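Local coordinates for protein gamma-glutamyltranspeptidase (Ggt) (Helicobacter pylori 26695, PDB 5BPK) that probably transfers gamma-glutamyl groups from donors such as glutathione to water or to acceptor amino acids and peptides, as an Ntn-hydrolase, at residues A162-L165 against A166-Y170; M319-A322 against Y323-S327. All blocks are in the same frame, centred on the assembly; numbering follows the deposited sequence.

Interaction 1 of 2, residues A162-L165 against A166-Y170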
loop_
_atom_site.group_PDB
_atom_site.type_symbol
_atom_site.label_atom_id
_atom_site.label_comp_id
_atom_site.label_asym_id
_atom_site.label_seq_id
_atom_site.Cartn_x
_atom_site.Cartn_y
_atom_site.Cartn_z
ATOM N N ALA A 162 -15.767 3.879 14.313
ATOM C CA ALA A 162 -14.393 4.130 14.700
ATOM C C ALA A 162 -14.326 4.886 16.025
ATOM O O ALA A 162 -13.541 4.534 16.899
ATOM C CB ALA A 162 -13.662 4.912 13.593
ATOM N N ILE A 163 -15.167 5.910 16.179
ATOM C CA ILE A 163 -15.202 6.688 17.422
ATOM C C ILE A 163 -15.568 5.792 18.611
ATOM O O ILE A 163 -14.942 5.875 19.677
ATOM C CB ILE A 163 -16.193 7.874 17.325
ATOM C CG1 ILE A 163 -15.689 8.914 16.317
ATOM C CG2 ILE A 163 -16.366 8.525 18.691
ATOM C CD1 ILE A 163 -16.715 9.979 15.933
ATOM N N LYS A 164 -16.560 4.925 18.416
ATOM C CA LYS A 164 -16.989 3.988 19.463
ATOM C C LYS A 164 -15.830 3.103 19.931
ATOM O O LYS A 164 -15.639 2.895 21.125
ATOM C CB LYS A 164 -18.132 3.102 18.958
ATOM C CG LYS A 164 -18.815 2.286 20.038
ATOM C CD LYS A 164 -19.878 1.364 19.463
ATOM C CE LYS A 164 -20.781 0.793 20.554
ATOM N NZ LYS A 164 -22.089 0.330 19.996
ATOM N N LEU A 165 -15.058 2.589 18.976
ATOM C CA LEU A 165 -13.916 1.736 19.290
ATOM C C LEU A 165 -12.786 2.501 19.978
ATOM O O LEU A 165 -12.093 1.944 20.825
ATOM C CB LEU A 165 -13.400 1.037 18.026
ATOM C CG LEU A 165 -14.324 -0.102 17.560
ATOM C CD1 LEU A 165 -14.148 -0.414 16.082
ATOM C CD2 LEU A 165 -14.121 -1.357 18.405
ATOM N N ALA A 166 -12.584 3.762 19.603
ATOM C CA ALA A 166 -11.571 4.582 20.268
ATOM C C ALA A 166 -11.962 4.896 21.709
ATOM O O ALA A 166 -11.144 4.794 22.623
ATOM C CB ALA A 166 -11.304 5.872 19.482
ATOM N N GLU A 167 -13.223 5.252 21.910
ATOM C CA GLU A 167 -13.708 5.630 23.235
ATOM C C GLU A 167 -13.830 4.451 24.201
ATOM O O GLU A 167 -13.476 4.568 25.376
ATOM C CB GLU A 167 -15.069 6.318 23.128
ATOM C CG GLU A 167 -15.053 7.684 22.475
ATOM C CD GLU A 167 -16.436 8.309 22.376
ATOM O OE1 GLU A 167 -17.438 7.579 22.502
ATOM O OE2 GLU A 167 -16.516 9.536 22.165
ATOM N N ASN A 168 -14.354 3.331 23.718
ATOM C CA ASN A 168 -14.681 2.197 24.585
ATOM C C ASN A 168 -13.584 1.147 24.602
ATOM O O ASN A 168 -13.495 0.337 25.530
ATOM C CB ASN A 168 -16.003 1.549 24.139
ATOM C CG ASN A 168 -17.175 2.530 24.116
ATOM O OD1 ASN A 168 -17.197 3.517 24.846
ATOM N ND2 ASN A 168 -18.161 2.246 23.273
ATOM N N GLY A 169 -12.760 1.152 23.557
ATOM C CA GLY A 169 -11.646 0.240 23.451
ATOM C C GLY A 169 -11.933 -1.092 22.795
ATOM O O GLY A 169 -13.082 -1.436 22.470
ATOM N N TYR A 170 -10.848 -1.827 22.582
ATOM C CA TYR A 170 -10.886 -3.183 22.053
ATOM C C TYR A 170 -9.711 -3.962 22.632
ATOM O O TYR A 170 -8.725 -3.373 23.092
ATOM C CB TYR A 170 -10.832 -3.188 20.514
ATOM C CG TYR A 170 -9.577 -2.573 19.941
ATOM C CD1 TYR A 170 -9.491 -1.208 19.692
ATOM C CD2 TYR A 170 -8.471 -3.367 19.651
ATOM C CE1 TYR A 170 -8.318 -0.642 19.172
ATOM C CE2 TYR A 170 -7.297 -2.816 19.134
ATOM C CZ TYR A 170 -7.233 -1.454 18.889
ATOM O OH TYR A 170 -6.081 -0.891 18.379
#

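Interaction 2 of 2, residues M319-A322 against Y323-S327. With EDO (1,2-ethanediol), chain Q.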
loop_
_atom_site.group_PDB
_atom_site.type_symbol
_atom_site.label_atom_id
_atom_site.label_comp_id
_atom_site.label_asym_id
_atom_site.label_seq_id
_atom_site.Cartn_x
_atom_site.Cartn_y
_atom_site.Cartn_z
ATOM N N MET A 319 10.745 -8.560 -13.736
ATOM C CA MET A 319 10.845 -7.815 -12.477
ATOM C C MET A 319 12.191 -7.109 -12.369
ATOM O O MET A 319 12.259 -5.956 -11.991
ATOM C CB MET A 319 10.702 -8.750 -11.273
ATOM C CG MET A 319 9.332 -9.344 -11.075
ATOM S SD MET A 319 9.351 -10.702 -9.879
ATOM C CE MET A 319 7.599 -11.153 -9.897
ATOM N N ARG A 320 13.256 -7.830 -12.689
ATOM C CA ARG A 320 14.608 -7.288 -12.597
ATOM C C ARG A 320 14.726 -6.003 -13.392
ATOM O O ARG A 320 15.244 -5.014 -12.883
ATOM C CB ARG A 320 15.615 -8.303 -13.119
ATOM C CG ARG A 320 17.059 -7.978 -12.821
ATOM C CD ARG A 320 17.986 -8.823 -13.677
ATOM N NE ARG A 320 17.852 -10.271 -13.468
ATOM C CZ ARG A 320 18.455 -10.953 -12.493
ATOM N NH1 ARG A 320 19.195 -10.332 -11.577
ATOM N NH2 ARG A 320 18.320 -12.276 -12.425
ATOM N N GLN A 321 14.250 -6.014 -14.635
ATOM C CA GLN A 321 14.304 -4.820 -15.476
ATOM C C GLN A 321 13.410 -3.707 -14.939
ATOM O O GLN A 321 13.814 -2.542 -14.918
ATOM C CB GLN A 321 13.897 -5.132 -16.922
ATOM C CG GLN A 321 14.088 -3.965 -17.901
ATOM C CD GLN A 321 15.550 -3.566 -18.069
ATOM O OE1 GLN A 321 16.381 -4.381 -18.470
ATOM N NE2 GLN A 321 15.869 -2.307 -17.755
ATOM N N ALA A 322 12.199 -4.066 -14.512
ATOM C CA ALA A 322 11.258 -3.090 -13.991
ATOM C C ALA A 322 11.823 -2.321 -12.800
ATOM O O ALA A 322 11.671 -1.098 -12.724
ATOM C CB ALA A 322 9.913 -3.753 -13.621
ATOM N N TYR A 323 12.468 -3.030 -11.871
ATOM C CA TYR A 323 13.008 -2.372 -10.671
ATOM C C TYR A 323 14.237 -1.529 -10.996
ATOM O O TYR A 323 14.454 -0.497 -10.369
ATOM C CB TYR A 323 13.271 -3.354 -9.532
ATOM C CG TYR A 323 12.014 -3.751 -8.771
ATOM C CD1 TYR A 323 11.232 -4.814 -9.194
ATOM C CD2 TYR A 323 11.600 -3.044 -7.644
ATOM C CE1 TYR A 323 10.088 -5.189 -8.504
ATOM C CE2 TYR A 323 10.447 -3.407 -6.947
ATOM C CZ TYR A 323 9.688 -4.486 -7.394
ATOM O OH TYR A 323 8.538 -4.880 -6.723
ATOM N N ALA A 324 15.020 -1.931 -11.999
ATOM C CA ALA A 324 16.100 -1.067 -12.466
ATOM C C ALA A 324 15.503 0.227 -13.029
ATOM O O ALA A 324 15.976 1.328 -12.732
ATOM C CB ALA A 324 16.953 -1.778 -13.497
ATOM N N ASP A 325 14.448 0.085 -13.829
ATOM C CA ASP A 325 13.790 1.242 -14.435
ATOM C C ASP A 325 13.243 2.158 -13.347
ATOM O O ASP A 325 13.375 3.369 -13.421
ATOM C CB ASP A 325 12.649 0.789 -15.359
ATOM C CG ASP A 325 13.141 0.075 -16.604
ATOM O OD1 ASP A 325 14.380 0.056 -16.857
ATOM O OD2 ASP A 325 12.276 -0.456 -17.341
ATOM N N ARG A 326 12.657 1.565 -12.318
ATOM C CA ARG A 326 12.111 2.322 -11.186
ATOM C C ARG A 326 13.128 3.278 -10.571
ATOM O O ARG A 326 12.801 4.424 -10.247
ATOM C CB ARG A 326 11.622 1.354 -10.099
ATOM C CG ARG A 326 10.865 2.002 -8.944
ATOM C CD ARG A 326 10.685 0.997 -7.805
ATOM N NE ARG A 326 9.750 1.496 -6.793
ATOM C CZ ARG A 326 10.038 2.354 -5.807
ATOM N NH1 ARG A 326 11.266 2.828 -5.637
ATOM N NH2 ARG A 326 9.083 2.742 -4.965
ATOM N N SER A 327 14.357 2.799 -10.423
ATOM C CA SER A 327 15.421 3.528 -9.727
ATOM C C SER A 327 15.847 4.848 -10.400
ATOM O O SER A 327 16.427 5.712 -9.743
ATOM C CB SER A 327 16.653 2.628 -9.555
ATOM O OG SER A 327 17.363 2.498 -10.768
HETATM C C1 EDO Q . 13.588 4.506 -2.744
HETATM O O1 EDO Q . 12.535 4.933 -3.623
HETATM C C2 EDO Q . 14.207 5.669 -1.981
HETATM O O2 EDO Q . 15.640 5.532 -1.907
#

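Interaction 1 of 2, residues A162-L165 against A166-Y170
Four successive i to i+4 backbone hydrogen bonds join A162-L165 to A166-G169, and they show how an alpha-helix runs out. The first three, from A166 N, E167 N and N168 N to A162 O, I163 O and K164 O in that order, are regular. In the fourth, G169 N still comes within 2.9 Å of L165 O, but the N-H...O angle falls to 131° and the donor stands 47° above the carbonyl plane instead of on a lone pair. G169, with positive phi, is the first residue beyond helical geometry. Helix 155-168 thus ends in a glycine of positive phi, after which Y170 enters a short antiparallel strand pairing with 210-211. Along one flank the side chains of I163 and E167 run side by side in the same direction. The methyl CG2 of I163, anti to its own backbone N, faces the carboxylate, 3.6 Å from E167 OE2, an oxygen that also has a weak hydrogen bond to N221 on helix 214-226. One residue further on, N168 turns its amide back over the preceding turn. With the amide carbon opposite the carbonyl carbon (chi1 -57°), the group crosses the stem of K164, and N168 ND2 lies 3.3 Å from K164 CG. That nitrogen also lies near K164 O, at too poor an angle for a hydrogen bond. At the C-terminal end, L165 O lies at the edge of the Y170 ring, near its plane, and L165 CD2 approaches Y170 CB at 4.3 Å; the phenol itself bonds through OH to V74 O on helix 61-75.

Interaction 2 of 2, residues M319-A322 against Y323-S327
Q321 and D325, one helical turn apart, cross with their amide and carboxylate planes 42° apart, and one side-chain hydrogen bond adds to the backbone bond from D325 N to Q321 O. Q321 NE2 reaches D325 OD1 at 2.9 Å; the acceptor lies almost exactly in the amide plane, yet the donor meets the oxygen from above the carboxylate plane. The bend at chi2 of Q321 (64°) brings the amide round to the aspartate. D325 CG, 3.2 Å from Q321 O, packs back on the carbonyl of the preceding turn. This buried carboxylate is heavily satisfied: OD2 accepts from Y348 OH and Q291 NE2, and OD1 from G370 N, while Q321 NE2 also donates to K368 O. Helix 309-329 lies at the interface of the two chains of this Ntn-hydrolase, with the chain's own C-terminal segment (I367, K368, G370) on one side and the other chain on another. Y323 belongs to that interface. Its ring brings an edge to the backbone, CD1 lying 3.2 Å from M319 O and in plane with it, while OH bonds to S95 O of the other chain. The extended R326 side chain comes within about 5 Å of the bound dihydro-oxazolyl amino acid; R326 NH1 donates to O1 of an ethanediol, probably from the crystallisation liquor, at 3.2 Å, and the diol is also bonded to L56 O of the other chain. S327 OG donates a hydrogen bond to A324 O, 2.7 Å away.

In the fold
Followed from the N terminus, the chain passes helix 61-75 before it reaches interaction 1, at the C-terminal end of helix 155-168, where it turns into strand 170-171. The helix end lies between helices 61-75 and 214-226. The chain then crosses strands 262-271 and 274-278 of the four-stranded antiparallel sheet and helix 285-296 before interaction 2 forms within helix 309-329, which joins helices 285-296 and 346-354, the C-terminal loop and the partner chain. Each contact closes only its own helical turns; they follow in series, neither enclosing nor crossing the other. The centres of interactions 1 and 2 lie about 43 Å apart, on opposite sides of the chain's centre, and the two do not touch.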